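Extracellular subtilisin-like serine proteinase (Vibrio sp. PA-44, PDB 1SH7) probably cleaves peptide bonds as the catalytic part of a calcium-binding, cold-adapted subtilisin-like serine endopeptidase. Local coordinates at residues A[51-56]-A[61-66]. Residues are numbered along the deposited sequence; the frame is centred on the assembly and turned at random.
With CA (calcium ion), chain D.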
loop_
_atom_site.group_PDB
_atom_site.type_symbol
_atom_site.label_atom_id
_atom_site.label_comp_id
_atom_site.label_asym_id
_atom_site.label_seq_id
_atom_site.Cartn_x
_atom_site.Cartn_y
_atom_site.Cartn_z
ATOM N N SER A 51 -1.265 8.411 -14.078
ATOM C CA SER A 51 -2.527 8.339 -13.343
ATOM C C SER A 51 -3.776 8.730 -14.170
ATOM O O SER A 51 -3.784 9.765 -14.859
ATOM C CB SER A 51 -2.435 9.200 -12.073
ATOM O OG SER A 51 -3.561 8.979 -11.237
ATOM N N VAL A 52 -4.828 7.908 -14.097
ATOM C CA VAL A 52 -6.122 8.235 -14.703
ATOM C C VAL A 52 -7.250 7.919 -13.705
ATOM O O VAL A 52 -7.065 7.177 -12.737
ATOM C CB VAL A 52 -6.372 7.418 -16.010
ATOM C CG1 VAL A 52 -5.240 7.643 -17.065
ATOM C CG2 VAL A 52 -6.562 5.919 -15.672
ATOM N N SER A 53 -8.419 8.488 -13.943
ATOM C CA SER A 53 -9.572 8.237 -13.108
ATOM C C SER A 53 -10.112 6.809 -13.363
ATOM O O SER A 53 -10.037 6.278 -14.474
ATOM C CB SER A 53 -10.671 9.280 -13.398
ATOM O OG SER A 53 -10.345 10.550 -12.859
ATOM N N GLY A 54 -10.664 6.201 -12.327
ATOM C CA GLY A 54 -11.308 4.907 -12.446
ATOM C C GLY A 54 -12.815 5.153 -12.391
ATOM O O GLY A 54 -13.501 5.245 -13.425
ATOM N N TYR A 55 -13.318 5.261 -11.164
ATOM C CA TYR A 55 -14.682 5.686 -10.912
ATOM C C TYR A 55 -14.766 6.382 -9.550
ATOM O O TYR A 55 -13.967 6.098 -8.646
ATOM C CB TYR A 55 -15.643 4.491 -10.940
ATOM C CG TYR A 55 -17.091 4.933 -11.043
ATOM C CD1 TYR A 55 -17.637 5.311 -12.266
ATOM C CD2 TYR A 55 -17.902 4.988 -9.919
ATOM C CE1 TYR A 55 -18.964 5.760 -12.367
ATOM C CE2 TYR A 55 -19.243 5.385 -10.012
ATOM C CZ TYR A 55 -19.766 5.772 -11.224
ATOM O OH TYR A 55 -21.089 6.211 -11.277
ATOM N N ASP A 56 -15.722 7.305 -9.415
ATOM C CA ASP A 56 -16.009 8.005 -8.138
ATOM C C ASP A 56 -17.349 7.546 -7.520
ATOM O O ASP A 56 -18.414 7.993 -7.938
ATOM C CB ASP A 56 -16.005 9.522 -8.417
ATOM C CG ASP A 56 -16.338 10.368 -7.205
ATOM O OD1 ASP A 56 -16.200 11.633 -7.314
ATOM O OD2 ASP A 56 -16.728 9.891 -6.123
ATOM N N ASP A 61 -19.688 9.646 -10.315
ATOM C CA ASP A 61 -19.227 10.333 -11.506
ATOM C C ASP A 61 -17.901 9.696 -11.982
ATOM O O ASP A 61 -17.397 8.761 -11.337
ATOM C CB ASP A 61 -19.177 11.857 -11.280
ATOM C CG ASP A 61 -18.054 12.315 -10.365
ATOM O OD1 ASP A 61 -16.868 11.966 -10.602
ATOM O OD2 ASP A 61 -18.278 13.076 -9.391
ATOM N N ALA A 62 -17.406 10.161 -13.117
ATOM C CA ALA A 62 -16.257 9.531 -13.798
ATOM C C ALA A 62 -14.915 10.139 -13.442
ATOM O O ALA A 62 -13.887 9.725 -13.990
ATOM C CB ALA A 62 -16.454 9.571 -15.339
ATOM N N ASP A 63 -14.912 11.122 -12.545
ATOM C CA ASP A 63 -13.739 11.908 -12.230
ATOM C C ASP A 63 -13.361 11.650 -10.764
ATOM O O ASP A 63 -14.033 12.122 -9.839
ATOM C CB ASP A 63 -14.002 13.399 -12.507
ATOM C CG ASP A 63 -12.786 14.261 -12.270
ATOM O OD1 ASP A 63 -12.757 15.438 -12.728
ATOM O OD2 ASP A 63 -11.799 13.830 -11.648
ATOM N N SER A 64 -12.315 10.852 -10.577
ATOM C CA SER A 64 -11.861 10.434 -9.244
ATOM C C SER A 64 -10.813 11.360 -8.675
ATOM O O SER A 64 -9.961 10.938 -7.852
ATOM C CB SER A 64 -11.368 8.987 -9.257
ATOM O OG SER A 64 -10.418 8.749 -10.273
ATOM N N SER A 65 -10.893 12.639 -9.047
ATOM C CA SER A 65 -10.024 13.678 -8.443
ATOM C C SER A 65 -10.140 13.668 -6.918
ATOM O O SER A 65 -11.167 13.310 -6.386
ATOM C CB SER A 65 -10.382 15.064 -8.959
ATOM O OG SER A 65 -10.007 15.223 -10.320
ATOM N N ASP A 66 -9.051 14.038 -6.249
ATOM C CA ASP A 66 -8.879 13.975 -4.810
ATOM C C ASP A 66 -9.088 15.390 -4.244
ATOM O O ASP A 66 -8.407 16.317 -4.673
ATOM C CB ASP A 66 -7.446 13.535 -4.534
ATOM C CG ASP A 66 -7.124 13.393 -3.047
ATOM O OD1 ASP A 66 -8.048 13.407 -2.181
ATOM O OD2 ASP A 66 -5.933 13.259 -2.674
HETATM CA CA CA D . -15.718 13.262 -8.730
HETATM O O HOH W 1 -13.158 7.444 -15.371
HETATM O O HOH W 2 -13.852 13.813 -7.365
HETATM O O HOH W 3 -15.507 15.195 -10.092
HETATM O O HOH W 4 -16.779 14.727 -7.107
#
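Asp56 and Asp61 meet at a calcium ion, their carboxylate planes turned 83° against each other. Asp56 gives the metal one oxygen, OD1, at 2.2 Å from the calcium, whereas Asp61 straddles it with both OD1 and OD2. With CG between backbone N and carbonyl carbon (chi1 72°), the Asp61 carboxylate comes round to the ion although its CB points away from the strand. The backbone O of Asp63 and three waters complete seven ligands. The ion, with Arg95, which hydrogen-bonds Asp56 OD1, probably offsets the negative charge of the carboxylates. Asp56 OD2 turns instead to the backbone N of Asp59 in the four-residue link between the segments.

Asp61 OD1 also accepts from Asp63 N through its anti lone pair (2.9 Å), an Asx turn that shapes the loop around the ion. The backbones of Asp56 and Asp61 form an antiparallel hydrogen-bonded pair: Asp56 N to Asp61 O is 2.9 Å, and Asp61 N returns a bond to Asp56 O. The same Asp61 O lies over the centre of the Tyr55 ring, 3.5 Å above its plane, so ring face rather than edge meets this carbonyl.

Farther back along the strand, Ser53 OG takes the N-H of Ser64 at 3.0 Å with an angle of 156°, and OG is itself hydrogen-bonded to Asn42 OD1. A water lies within hydrogen-bonding reach of both Gly54 O and Ala62 O and may link them. Ser64 OG sits 3.0 Å from Ser53 CA and hydrogen-bonds Gly93 O.

The contact is thus a surface calcium loop folded back on strand 51-56, an outermost strand of the parallel sheet, whose neighbour is strand 90-95; from it the chain runs on through Asp66 toward helix 70-79, which begins with His70 of the predicted charge relay.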